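Local structure of lipase (Photobacterium sp. M37, 2ORY) at residues I201-A207 against Q227-I231; L153-N157 against V193-Q197; S260-L264 against L301-Q307; F206-T210 against D236-W242; I231-D236 against Q311-Y316. The protein probably hydrolyses the ester bonds of triacylglycerols, as a cold-adapted class 3 lipase of the alpha/beta hydrolase fold. All blocks are in the same frame, centred on the assembly; numbering follows the deposited sequence.

Contact 1 (I201-A207 against Q227-I231); sequences ISTIPFA and QCTRI
Thr203 joins the 227-231 segment through both of its backbone polar atoms: its N donates to Gln227 O at 2.8 Å, and its O accepts from Thr229 N at 3.1 Å. Around Phe206 the roles are exchanged: Ile231 N donates to Pro205 O at 3.2 Å and Ile231 O accepts from Ala207 N at 3.0 Å. The N-H...O angles all lie between 156° and 162°, and the two segments run only 11° apart, which identifies the pairing as parallel. Pro205 has no N-H to offer, and its CD sits 3.4 Å from Thr229 O. CA-H...O contacts supplement these bonds, one of them bringing Phe206 CA to 3.3 Å from Ile231 O.

Apolar packing is concentrated on the side of Ile204, Phe206 and Ile231. Ile231 lies alongside the Phe206 ring and points the same way, its CD1 3.5 Å from Phe206 CE2 in an oblique approach. Phe206 CG and Ile231 CG1 both lie beside the backbone N, which brings the two groups together. The other side carries Thr203 CG2 against Cys228 CB at 3.8 Å; Thr203 OG1 is held by Val170 O of strand 166-173. Strand 199-206 is the last of the five-stranded mixed sheet, and the 227-231 loop extends its edge by short parallel bridges, an arrangement that fits the central sheet of an alpha/beta hydrolase.

Contact 2 (L153-N157 against V193-Q197); sequences LQFLN and VKLSQ
Asn157 and Leu153, one turn apart on helix 152-160, grip the loop at Lys194-Leu195 that leads from helix 175-189 into strand 199-206, a helix-to-loop contact at the periphery of the alpha/beta hydrolase fold. The direct polar link is Asn157 ND2 to Lys194 O, 2.7 Å long with an N-H...O angle of 154°. The acceptor lies 7° out of the Asn157 amide plane, while the donor comes nearly along the C=O axis of Lys194. Beside this bond, Leu153 CD1 lies 3.6 Å from Lys194 O and 4.1 Å from Leu195 CG, and the two leucine side chains cross obliquely.

Leu153 CG is anti to the backbone N (chi1 -177°), a torsion that carries its CD1 branch across to the loop. Asn157 ND2 also makes a weak bond to Leu153 O, 3.2 Å away, tying the amide back to its own helix. Farther out, Leu187 of helix 175-189 touches both Leu156 and Leu195, while Ser196 OG bonds to Gly164 O and so anchors the loop near the start of strand 166-173. The other end of the amide is linked through water, which donates to Asn157 OD1 at 2.9 Å and accepts from Ser196 N at 2.8 Å.

Contact 3 (S260-L264 against L301-Q307); sequences SVKPL and LIEYLVQ
Val261 presses both methyl groups into the turn that starts helix 304-319, and Pro263 lies on the ring of Tyr304; these two residues form the close-packed half of the contact. Val261 CG1, anti to the backbone N (chi1 168°), comes within 3.2 Å of Tyr304 N, while its CG2 rests 3.6 Å from Leu301 O. The valine thus packs largely against backbone. Pro263 CB stands 3.6 Å from the centroid of the Tyr304 ring and 9° off the ring normal, a CH-pi contact over the centre of one face. Its CD reaches Tyr304 CD1 at 3.7 Å, so CB sits over the centre and CD nearer the CD1 side, whereas Val261 O meets the ring at its edge. Beyond the ring, Tyr304 OH is bonded to Leu250 O, which fixes its far end.

The looser side belongs to Lys262 and Ile302, both exposed. The side chain of Lys262 sets off away from 301-307, and its NZ donates to Ser260 OG, 2.6 Å away within the same loop. Glu303 occupies the N-cap position, and at the first turn a water accepts from Tyr304 N at 2.8 Å and donates to Lys262 O. No direct hydrogen bond crosses between the segments: the chemistry implies a join of the loop before helix 265-278 to the start of helix 304-319 that rests on apolar packing and a CH-pi contact, with water providing the polar link.

Contact 4 (F206-T210 against D236-W242); sequences FAGPT and DIVPYAW
A cis peptide bond joins Ala241 to Trp242, and Thr210 takes both of its polar atoms, which the cis geometry turns to the same side. Thr210 N donates to Ala241 O at 2.8 Å and 167°, meeting a lone pair in the carbonyl plane, and Trp242 N donates to Thr210 OG1 at 2.6 Å. The hydroxyl can face that N-H because chi1 of 54° places OG1 between the backbone N and the carbonyl carbon of Thr210. The indole follows close by: Thr210 O lies at its edge, near the ring plane, and Ala241 CB covers one face toward the rim.

Pro209 packs between Val238 and Trp242. Its CB lies 3.7 Å from Trp242 CZ3, and its CD lies alongside Val238 at 3.8 Å from CG1. Val238 CG1, anti to the backbone N, also comes to 3.2 Å from Ala207 O. Pro239 CA makes a CA-H...O contact with Gly208 O, and Pro239 CG packs on the Ala207 carbonyl carbon.

Asp236 OD1 accepts from Val238 N at 3.2 Å, closing an Asx turn, although the donor stands 63° out of the carboxylate plane. The arrangement packs the loop after strand 199-206 against the loop bearing Asp236, the probable acid of a Ser-His-Asp triad as in other alpha/beta hydrolases.

Contact 5 (I231-D236 against Q311-Y316); sequences IANSLD and QHVVGY
Asp236 OD2 accepts two hydrogen bonds from helix 304-319, one from His312 and one from Tyr316. His312 ND1 donates at 2.8 Å and 166°, with OD2 in the imidazole plane; the oxygen is met on its syn side, the nitrogen 25° out of the carboxylate plane. Tyr316 OH donates to the anti lone pair of the same oxygen at 2.7 Å, and its ring plane stands 79° from the carboxylate. The phenol oxygen is an acceptor as well, taking Asn233 N at 2.9 Å in a nearly straight bond, so its rotation is fixed by a chain running from backbone N-H through the phenol to the carboxylate.

His312 NE2 bonds to Ser174 OG on the probable nucleophile elbow, and Ser174, His312 and Asp236 together match the Ser-His-Asp triad of alpha/beta hydrolases. Asp236 N is itself bonded to Asn233 O at 3.1 Å, closing the type I turn from Asn233 to Asp236.

The amide of Asn233 is occupied at both ends. Its ND2 donates to Gln311 OE1 at 2.9 Å, nearly in both amide planes, and to Gln311 O at 3.1 Å; its OD1 accepts from Leu235 N at 2.9 Å in an Asx turn, the donor above the carbonyl plane. Gln311, bent at chi2, folds its amide back alongside Leu235, and Gln311 NE2 is taken up by Gln307 OE1 and Asn296 O.

In the fold
Contacts 1, 4 and 5 converge on the probable catalytic triad. Contacts 1 and 4 share Phe206 and Ala207, contacts 1 and 5 share Ile231, and contacts 4 and 5 share Asp236, with the centres of 4 and 5 about 9 Å apart. Ala207, just after the edge strand, has its CB 3.3 Å from Asp236 OD2, which brings this end of the sheet up to the probable acid. Contact 3 lies on the same helix as contact 5, about 15 Å away between centres, and meets contact 4 where Tyr304 OH packs on Ile237 CG2 at 3.6 Å. Contact 2 stands apart, its centre about 34 Å from that of contact 5, although its 193-197 loop leads directly into the strand of contact 1.

Contact 1 (I201-A207 against Q227-I231)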
# COMPACT_ATOMS: atom_id res chain seq x y z
N ILE A 201 5.48 0.25 16.68
CA ILE A 201 5.03 0.01 15.32
C ILE A 201 3.80 0.81 14.95
O ILE A 201 2.78 0.75 15.63
CB ILE A 201 4.71 -1.49 15.11
CG1 ILE A 201 5.96 -2.34 15.39
CG2 ILE A 201 4.16 -1.72 13.69
CD1 ILE A 201 5.75 -3.84 15.30
N SER A 202 3.91 1.57 13.87
CA SER A 202 2.78 2.35 13.37
C SER A 202 2.69 2.14 11.86
O SER A 202 3.63 1.66 11.23
CB SER A 202 3.00 3.83 13.63
OG SER A 202 4.23 4.21 13.06
N THR A 203 1.56 2.53 11.28
CA THR A 203 1.41 2.39 9.85
C THR A 203 0.50 3.45 9.24
O THR A 203 -0.52 3.81 9.83
CB THR A 203 0.86 0.98 9.49
OG1 THR A 203 0.71 0.87 8.07
CG2 THR A 203 -0.49 0.74 10.15
N ILE A 204 0.91 3.95 8.08
CA ILE A 204 0.14 4.94 7.35
C ILE A 204 -0.06 4.40 5.94
O ILE A 204 0.74 4.65 5.04
CB ILE A 204 0.86 6.32 7.31
CG1 ILE A 204 1.00 6.86 8.73
CG2 ILE A 204 0.03 7.34 6.51
CD1 ILE A 204 1.66 8.24 8.81
N PRO A 205 -1.12 3.62 5.74
CA PRO A 205 -1.44 3.03 4.43
C PRO A 205 -2.35 3.91 3.60
O PRO A 205 -3.39 4.35 4.08
CB PRO A 205 -2.11 1.72 4.81
CG PRO A 205 -2.90 2.13 6.03
CD PRO A 205 -1.98 3.05 6.80
N PHE A 206 -1.97 4.14 2.34
CA PHE A 206 -2.76 4.97 1.43
C PHE A 206 -3.52 4.14 0.40
O PHE A 206 -3.05 3.09 -0.04
CB PHE A 206 -1.86 5.93 0.63
CG PHE A 206 -1.08 6.91 1.47
CD1 PHE A 206 0.12 6.52 2.09
CD2 PHE A 206 -1.54 8.20 1.67
CE1 PHE A 206 0.83 7.41 2.90
CE2 PHE A 206 -0.83 9.10 2.48
CZ PHE A 206 0.35 8.70 3.09
N ALA A 207 -4.70 4.62 0.03
CA ALA A 207 -5.49 4.04 -1.05
C ALA A 207 -5.59 2.53 -1.12
O ALA A 207 -5.62 1.95 -2.21
CB ALA A 207 -4.92 4.57 -2.36
N GLN A 227 -2.11 4.33 16.22
CA GLN A 227 -0.88 4.09 15.48
C GLN A 227 -1.11 3.79 14.00
O GLN A 227 -0.17 3.50 13.26
CB GLN A 227 -0.08 2.98 16.14
CG GLN A 227 0.36 3.36 17.54
CD GLN A 227 1.33 4.52 17.54
OE1 GLN A 227 2.52 4.35 17.25
NE2 GLN A 227 0.84 5.71 17.87
N CYS A 228 -2.37 3.83 13.56
CA CYS A 228 -2.68 3.66 12.14
C CYS A 228 -3.50 4.84 11.63
O CYS A 228 -4.56 5.18 12.18
CB CYS A 228 -3.46 2.36 11.84
SG CYS A 228 -4.06 2.25 10.07
N THR A 229 -3.00 5.46 10.57
CA THR A 229 -3.71 6.56 9.93
C THR A 229 -4.01 6.11 8.51
O THR A 229 -3.13 6.09 7.66
CB THR A 229 -2.85 7.85 9.89
OG1 THR A 229 -2.57 8.26 11.23
CG2 THR A 229 -3.60 8.98 9.15
N ARG A 230 -5.25 5.72 8.26
CA ARG A 230 -5.68 5.23 6.94
C ARG A 230 -6.09 6.41 6.06
O ARG A 230 -7.08 7.09 6.34
CB ARG A 230 -6.87 4.28 7.10
CG ARG A 230 -6.78 3.00 6.30
CD ARG A 230 -7.92 2.87 5.33
NE ARG A 230 -9.23 3.03 5.94
CZ ARG A 230 -10.34 3.28 5.25
NH1 ARG A 230 -10.28 3.38 3.92
NH2 ARG A 230 -11.49 3.44 5.87
N ILE A 231 -5.35 6.65 5.00
CA ILE A 231 -5.64 7.77 4.12
C ILE A 231 -6.23 7.33 2.79
O ILE A 231 -5.58 6.63 2.01
CB ILE A 231 -4.36 8.64 3.92
CG1 ILE A 231 -3.90 9.16 5.30
CG2 ILE A 231 -4.64 9.81 2.98
CD1 ILE A 231 -2.65 10.03 5.30

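Contact 2 (L153-N157 against V193-Q197)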
# COMPACT_ATOMS: atom_id res chain seq x y z
N LEU A 153 12.25 -10.02 8.54
CA LEU A 153 12.28 -10.36 9.96
C LEU A 153 13.71 -10.59 10.46
O LEU A 153 14.09 -10.09 11.53
CB LEU A 153 11.40 -11.59 10.23
CG LEU A 153 11.27 -12.03 11.69
CD1 LEU A 153 10.86 -10.85 12.54
CD2 LEU A 153 10.26 -13.16 11.80
N GLN A 154 14.50 -11.35 9.71
CA GLN A 154 15.88 -11.58 10.10
C GLN A 154 16.64 -10.26 10.16
O GLN A 154 17.41 -10.02 11.09
CB GLN A 154 16.55 -12.53 9.10
CG GLN A 154 15.92 -13.93 9.08
CD GLN A 154 16.41 -14.77 7.92
OE1 GLN A 154 16.88 -14.24 6.91
NE2 GLN A 154 16.28 -16.09 8.04
N PHE A 155 16.43 -9.39 9.17
CA PHE A 155 17.12 -8.09 9.16
C PHE A 155 16.80 -7.22 10.38
O PHE A 155 17.70 -6.64 10.99
CB PHE A 155 16.77 -7.29 7.89
CG PHE A 155 17.33 -5.90 7.88
CD1 PHE A 155 18.68 -5.68 7.63
CD2 PHE A 155 16.52 -4.80 8.16
CE1 PHE A 155 19.21 -4.40 7.67
CE2 PHE A 155 17.04 -3.52 8.20
CZ PHE A 155 18.39 -3.32 7.96
N LEU A 156 15.52 -7.12 10.72
CA LEU A 156 15.11 -6.32 11.87
C LEU A 156 15.70 -6.88 13.16
O LEU A 156 16.24 -6.14 13.97
CB LEU A 156 13.58 -6.27 11.97
CG LEU A 156 12.78 -5.62 10.83
CD1 LEU A 156 11.28 -5.84 11.07
CD2 LEU A 156 13.10 -4.12 10.74
N ASN A 157 15.60 -8.19 13.35
CA ASN A 157 16.12 -8.81 14.55
C ASN A 157 17.62 -8.60 14.68
O ASN A 157 18.14 -8.39 15.77
CB ASN A 157 15.77 -10.30 14.60
CG ASN A 157 14.38 -10.55 15.16
OD1 ASN A 157 14.06 -10.09 16.26
ND2 ASN A 157 13.55 -11.27 14.42
N VAL A 193 8.04 -12.47 20.90
CA VAL A 193 8.29 -13.85 20.54
C VAL A 193 9.38 -13.93 19.50
O VAL A 193 10.38 -14.60 19.70
CB VAL A 193 7.05 -14.52 19.94
CG1 VAL A 193 7.36 -15.98 19.58
CG2 VAL A 193 5.90 -14.43 20.92
N LYS A 194 9.19 -13.23 18.39
CA LYS A 194 10.16 -13.26 17.32
C LYS A 194 10.62 -11.87 16.95
O LYS A 194 11.39 -11.70 16.00
CB LYS A 194 9.55 -13.95 16.10
CG LYS A 194 9.00 -15.33 16.37
CD LYS A 194 8.49 -15.93 15.08
CE LYS A 194 7.98 -17.35 15.27
NZ LYS A 194 7.50 -17.92 13.96
N LEU A 195 10.16 -10.88 17.69
CA LEU A 195 10.53 -9.49 17.43
C LEU A 195 10.59 -8.76 18.77
O LEU A 195 9.78 -9.02 19.65
CB LEU A 195 9.47 -8.81 16.54
CG LEU A 195 9.89 -7.98 15.31
CD1 LEU A 195 8.83 -6.90 15.03
CD2 LEU A 195 11.26 -7.35 15.50
N SER A 196 11.53 -7.83 18.91
CA SER A 196 11.64 -7.07 20.15
C SER A 196 10.31 -6.41 20.49
O SER A 196 9.63 -5.85 19.63
CB SER A 196 12.70 -5.98 20.06
OG SER A 196 12.69 -5.14 21.21
N GLN A 197 9.95 -6.48 21.77
CA GLN A 197 8.71 -5.88 22.24
C GLN A 197 8.92 -4.38 22.43
O GLN A 197 7.96 -3.62 22.58
CB GLN A 197 8.30 -6.53 23.57
CG GLN A 197 6.91 -6.12 24.11
CD GLN A 197 5.73 -6.77 23.37
OE1 GLN A 197 5.49 -7.97 23.49
NE2 GLN A 197 5.00 -5.96 22.60
O HOH W 1 13.77 -7.45 17.35

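Contact 3 (S260-L264 against L301-Q307)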
# COMPACT_ATOMS: atom_id res chain seq x y z
N SER A 260 -20.38 13.89 -15.20
CA SER A 260 -20.94 12.54 -15.21
C SER A 260 -20.06 11.59 -16.01
O SER A 260 -20.15 11.53 -17.23
CB SER A 260 -22.34 12.56 -15.82
OG SER A 260 -22.84 11.24 -15.98
N VAL A 261 -19.22 10.84 -15.30
CA VAL A 261 -18.33 9.87 -15.92
C VAL A 261 -18.78 8.48 -15.52
O VAL A 261 -18.63 8.08 -14.37
CB VAL A 261 -16.89 10.09 -15.45
CG1 VAL A 261 -16.01 8.92 -15.85
CG2 VAL A 261 -16.37 11.36 -16.06
N LYS A 262 -19.34 7.73 -16.46
CA LYS A 262 -19.83 6.39 -16.14
C LYS A 262 -18.99 5.24 -16.67
O LYS A 262 -18.32 5.36 -17.71
CB LYS A 262 -21.27 6.22 -16.65
CG LYS A 262 -22.19 7.37 -16.29
CD LYS A 262 -23.56 7.19 -16.95
CE LYS A 262 -24.29 8.52 -17.04
NZ LYS A 262 -23.47 9.52 -17.79
N PRO A 263 -19.01 4.11 -15.96
CA PRO A 263 -18.26 2.90 -16.33
C PRO A 263 -18.86 2.21 -17.56
O PRO A 263 -20.09 2.16 -17.71
CB PRO A 263 -18.40 2.02 -15.10
CG PRO A 263 -19.81 2.38 -14.60
CD PRO A 263 -19.82 3.89 -14.75
N LEU A 264 -18.00 1.70 -18.44
CA LEU A 264 -18.45 0.98 -19.62
C LEU A 264 -19.11 -0.30 -19.12
O LEU A 264 -18.91 -0.70 -17.97
CB LEU A 264 -17.27 0.62 -20.55
CG LEU A 264 -16.55 1.84 -21.14
CD1 LEU A 264 -15.24 1.40 -21.86
CD2 LEU A 264 -17.50 2.58 -22.09
N LEU A 301 -11.17 14.38 -17.76
CA LEU A 301 -11.07 12.93 -17.92
C LEU A 301 -12.45 12.29 -17.90
O LEU A 301 -12.94 11.90 -16.84
CB LEU A 301 -10.19 12.35 -16.80
CG LEU A 301 -8.89 13.14 -16.52
CD1 LEU A 301 -8.10 12.45 -15.43
CD2 LEU A 301 -8.04 13.25 -17.79
N ILE A 302 -13.06 12.17 -19.07
CA ILE A 302 -14.41 11.63 -19.17
C ILE A 302 -14.56 10.13 -19.22
O ILE A 302 -15.69 9.64 -19.28
CB ILE A 302 -15.16 12.21 -20.38
CG1 ILE A 302 -14.52 11.66 -21.67
CG2 ILE A 302 -15.12 13.73 -20.36
CD1 ILE A 302 -15.24 12.03 -22.94
N GLU A 303 -13.45 9.40 -19.22
CA GLU A 303 -13.54 7.94 -19.23
C GLU A 303 -13.33 7.42 -17.81
O GLU A 303 -12.34 7.76 -17.16
CB GLU A 303 -12.50 7.31 -20.16
CG GLU A 303 -12.66 7.74 -21.60
CD GLU A 303 -11.57 7.18 -22.47
OE1 GLU A 303 -11.61 5.96 -22.74
OE2 GLU A 303 -10.68 7.97 -22.89
N TYR A 304 -14.28 6.62 -17.35
CA TYR A 304 -14.23 6.01 -16.01
C TYR A 304 -12.82 5.51 -15.61
O TYR A 304 -12.25 5.96 -14.62
CB TYR A 304 -15.24 4.85 -15.97
CG TYR A 304 -15.54 4.31 -14.59
CD1 TYR A 304 -16.44 4.97 -13.74
CD2 TYR A 304 -14.92 3.16 -14.12
CE1 TYR A 304 -16.71 4.47 -12.44
CE2 TYR A 304 -15.17 2.67 -12.84
CZ TYR A 304 -16.06 3.32 -12.00
OH TYR A 304 -16.28 2.82 -10.74
N LEU A 305 -12.25 4.61 -16.40
CA LEU A 305 -10.92 4.07 -16.07
C LEU A 305 -9.83 5.14 -15.98
O LEU A 305 -8.90 5.02 -15.18
CB LEU A 305 -10.52 3.01 -17.09
CG LEU A 305 -11.41 1.76 -17.07
CD1 LEU A 305 -10.96 0.79 -18.11
CD2 LEU A 305 -11.34 1.11 -15.72
N VAL A 306 -9.92 6.18 -16.81
CA VAL A 306 -8.93 7.24 -16.80
C VAL A 306 -9.13 8.08 -15.53
O VAL A 306 -8.17 8.39 -14.82
CB VAL A 306 -9.06 8.12 -18.10
CG1 VAL A 306 -7.98 9.20 -18.11
CG2 VAL A 306 -8.92 7.24 -19.36
N GLN A 307 -10.38 8.43 -15.24
CA GLN A 307 -10.73 9.21 -14.05
C GLN A 307 -10.30 8.43 -12.79
O GLN A 307 -9.83 9.00 -11.81
CB GLN A 307 -12.24 9.42 -14.01
CG GLN A 307 -12.74 10.21 -12.82
CD GLN A 307 -12.44 11.69 -12.93
OE1 GLN A 307 -11.91 12.30 -12.01
NE2 GLN A 307 -12.78 12.27 -14.08
O HOH W 2 -16.20 5.47 -19.05

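Contact 4 (F206-T210 against D236-W242)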
# COMPACT_ATOMS: atom_id res chain seq x y z
N PHE A 206 -1.97 4.14 2.34
CA PHE A 206 -2.76 4.97 1.43
C PHE A 206 -3.52 4.14 0.40
O PHE A 206 -3.05 3.09 -0.04
CB PHE A 206 -1.86 5.93 0.63
CG PHE A 206 -1.08 6.91 1.47
CD1 PHE A 206 0.12 6.52 2.09
CD2 PHE A 206 -1.54 8.20 1.67
CE1 PHE A 206 0.83 7.41 2.90
CE2 PHE A 206 -0.83 9.10 2.48
CZ PHE A 206 0.35 8.70 3.09
N ALA A 207 -4.70 4.62 0.03
CA ALA A 207 -5.49 4.04 -1.05
C ALA A 207 -5.59 2.53 -1.12
O ALA A 207 -5.62 1.95 -2.21
CB ALA A 207 -4.92 4.57 -2.36
N GLY A 208 -5.68 1.88 0.02
CA GLY A 208 -5.72 0.43 0.00
C GLY A 208 -7.09 -0.20 0.06
O GLY A 208 -8.02 0.34 0.67
N PRO A 209 -7.25 -1.35 -0.62
CA PRO A 209 -8.54 -2.04 -0.60
C PRO A 209 -8.56 -2.84 0.71
O PRO A 209 -7.56 -2.86 1.42
CB PRO A 209 -8.47 -2.93 -1.82
CG PRO A 209 -7.00 -3.33 -1.87
CD PRO A 209 -6.30 -2.00 -1.54
N THR A 210 -9.68 -3.49 1.01
CA THR A 210 -9.82 -4.29 2.23
C THR A 210 -8.99 -5.56 2.19
O THR A 210 -9.15 -6.38 1.28
CB THR A 210 -11.30 -4.73 2.46
OG1 THR A 210 -11.78 -5.41 1.30
CG2 THR A 210 -12.21 -3.53 2.76
N ASP A 236 -11.50 7.89 -5.00
CA ASP A 236 -10.63 6.81 -5.45
C ASP A 236 -11.45 5.54 -5.26
O ASP A 236 -11.88 5.23 -4.15
CB ASP A 236 -9.36 6.77 -4.60
CG ASP A 236 -8.45 5.60 -4.95
OD1 ASP A 236 -8.69 4.92 -5.97
OD2 ASP A 236 -7.48 5.36 -4.20
N ILE A 237 -11.68 4.79 -6.35
CA ILE A 237 -12.47 3.56 -6.25
C ILE A 237 -11.78 2.39 -5.52
O ILE A 237 -12.46 1.57 -4.92
CB ILE A 237 -12.91 3.03 -7.65
CG1 ILE A 237 -11.69 2.70 -8.50
CG2 ILE A 237 -13.80 4.05 -8.38
CD1 ILE A 237 -12.02 2.15 -9.85
N VAL A 238 -10.46 2.32 -5.55
CA VAL A 238 -9.75 1.20 -4.91
C VAL A 238 -10.15 0.84 -3.49
O VAL A 238 -10.43 -0.32 -3.19
CB VAL A 238 -8.25 1.44 -4.99
CG1 VAL A 238 -7.49 0.37 -4.21
CG2 VAL A 238 -7.86 1.44 -6.45
N PRO A 239 -10.16 1.83 -2.57
CA PRO A 239 -10.55 1.53 -1.19
C PRO A 239 -11.98 1.03 -1.10
O PRO A 239 -12.39 0.54 -0.05
CB PRO A 239 -10.41 2.89 -0.50
CG PRO A 239 -9.31 3.51 -1.23
CD PRO A 239 -9.65 3.20 -2.67
N TYR A 240 -12.75 1.16 -2.19
CA TYR A 240 -14.16 0.71 -2.17
C TYR A 240 -14.37 -0.79 -2.31
O TYR A 240 -15.51 -1.26 -2.30
CB TYR A 240 -14.98 1.41 -3.26
CG TYR A 240 -15.37 2.84 -2.95
CD1 TYR A 240 -14.42 3.87 -3.01
CD2 TYR A 240 -16.69 3.18 -2.64
CE1 TYR A 240 -14.77 5.19 -2.77
CE2 TYR A 240 -17.06 4.52 -2.39
CZ TYR A 240 -16.09 5.51 -2.46
OH TYR A 240 -16.41 6.83 -2.22
N ALA A 241 -13.28 -1.54 -2.46
CA ALA A 241 -13.35 -3.00 -2.56
C ALA A 241 -12.73 -3.53 -1.27
O ALA A 241 -11.76 -2.93 -0.76
CB ALA A 241 -12.54 -3.48 -3.76
N TRP A 242 -13.23 -4.63 -0.73
CA TRP A 242 -14.34 -5.39 -1.29
C TRP A 242 -15.57 -5.42 -0.37
O TRP A 242 -16.36 -6.36 -0.41
CB TRP A 242 -13.88 -6.83 -1.55
CG TRP A 242 -13.07 -7.00 -2.80
CD1 TRP A 242 -13.53 -7.37 -4.04
CD2 TRP A 242 -11.66 -6.84 -2.93
NE1 TRP A 242 -12.50 -7.45 -4.92
CE2 TRP A 242 -11.33 -7.13 -4.28
CE3 TRP A 242 -10.64 -6.48 -2.05
CZ2 TRP A 242 -10.02 -7.07 -4.76
CZ3 TRP A 242 -9.32 -6.42 -2.53
CH2 TRP A 242 -9.03 -6.71 -3.87

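Contact 5 (I231-D236 against Q311-Y316)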
# COMPACT_ATOMS: atom_id res chain seq x y z
N ILE A 231 -5.35 6.65 5.00
CA ILE A 231 -5.64 7.77 4.12
C ILE A 231 -6.23 7.33 2.79
O ILE A 231 -5.58 6.63 2.01
CB ILE A 231 -4.36 8.64 3.92
CG1 ILE A 231 -3.90 9.16 5.30
CG2 ILE A 231 -4.64 9.81 2.98
CD1 ILE A 231 -2.65 10.03 5.30
N ALA A 232 -7.49 7.71 2.56
CA ALA A 232 -8.20 7.39 1.32
C ALA A 232 -8.88 8.62 0.73
O ALA A 232 -9.45 9.44 1.45
CB ALA A 232 -9.25 6.34 1.58
N ASN A 233 -8.80 8.72 -0.60
CA ASN A 233 -9.42 9.80 -1.37
C ASN A 233 -10.87 9.34 -1.57
O ASN A 233 -11.12 8.20 -1.96
CB ASN A 233 -8.66 9.94 -2.71
CG ASN A 233 -9.38 10.81 -3.75
OD1 ASN A 233 -10.46 11.36 -3.50
ND2 ASN A 233 -8.78 10.92 -4.93
N SER A 234 -11.84 10.20 -1.29
CA SER A 234 -13.25 9.81 -1.44
C SER A 234 -13.63 9.39 -2.86
O SER A 234 -14.58 8.62 -3.06
CB SER A 234 -14.18 10.94 -0.99
OG SER A 234 -14.03 12.10 -1.80
N LEU A 235 -12.92 9.89 -3.87
CA LEU A 235 -13.27 9.53 -5.24
C LEU A 235 -12.38 8.44 -5.83
O LEU A 235 -12.49 8.11 -7.01
CB LEU A 235 -13.25 10.77 -6.14
CG LEU A 235 -14.19 11.92 -5.79
CD1 LEU A 235 -14.01 13.01 -6.86
CD2 LEU A 235 -15.65 11.46 -5.75
N ASP A 236 -11.50 7.89 -5.00
CA ASP A 236 -10.63 6.81 -5.45
C ASP A 236 -11.45 5.54 -5.26
O ASP A 236 -11.88 5.23 -4.15
CB ASP A 236 -9.36 6.77 -4.60
CG ASP A 236 -8.45 5.60 -4.95
OD1 ASP A 236 -8.69 4.92 -5.97
OD2 ASP A 236 -7.48 5.36 -4.20
N GLN A 311 -7.56 9.64 -9.93
CA GLN A 311 -7.91 9.76 -8.53
C GLN A 311 -7.04 8.88 -7.63
O GLN A 311 -6.71 9.28 -6.51
CB GLN A 311 -9.39 9.41 -8.31
CG GLN A 311 -10.38 10.35 -8.99
CD GLN A 311 -10.34 11.77 -8.45
OE1 GLN A 311 -9.99 11.99 -7.29
NE2 GLN A 311 -10.72 12.74 -9.28
N HIS A 312 -6.67 7.71 -8.14
CA HIS A 312 -5.86 6.76 -7.37
C HIS A 312 -4.40 7.13 -7.26
O HIS A 312 -3.78 6.95 -6.20
CB HIS A 312 -5.96 5.38 -8.00
CG HIS A 312 -5.33 4.28 -7.20
ND1 HIS A 312 -5.62 4.08 -5.87
CD2 HIS A 312 -4.51 3.27 -7.57
CE1 HIS A 312 -5.01 2.98 -5.45
NE2 HIS A 312 -4.33 2.47 -6.46
N VAL A 313 -3.85 7.65 -8.35
CA VAL A 313 -2.43 7.98 -8.37
C VAL A 313 -2.14 9.45 -8.22
O VAL A 313 -1.30 9.82 -7.39
CB VAL A 313 -1.79 7.46 -9.68
CG1 VAL A 313 -0.30 7.76 -9.72
CG2 VAL A 313 -2.02 5.98 -9.77
N VAL A 314 -2.82 10.29 -8.98
CA VAL A 314 -2.57 11.72 -8.88
C VAL A 314 -3.28 12.34 -7.68
O VAL A 314 -2.77 13.27 -7.05
CB VAL A 314 -3.00 12.45 -10.17
CG1 VAL A 314 -2.56 13.90 -10.11
CG2 VAL A 314 -2.38 11.79 -11.37
N GLY A 315 -4.45 11.79 -7.36
CA GLY A 315 -5.26 12.30 -6.27
C GLY A 315 -4.59 12.58 -4.94
O GLY A 315 -4.74 13.68 -4.38
N TYR A 316 -3.85 11.61 -4.44
CA TYR A 316 -3.19 11.76 -3.15
C TYR A 316 -2.19 12.91 -3.05
O TYR A 316 -2.33 13.77 -2.18
CB TYR A 316 -2.57 10.42 -2.73
CG TYR A 316 -3.65 9.37 -2.52
CD1 TYR A 316 -4.25 8.73 -3.61
CD2 TYR A 316 -4.18 9.13 -1.26
CE1 TYR A 316 -5.37 7.89 -3.45
CE2 TYR A 316 -5.30 8.29 -1.08
CZ TYR A 316 -5.89 7.67 -2.18
OH TYR A 316 -7.01 6.88 -2.02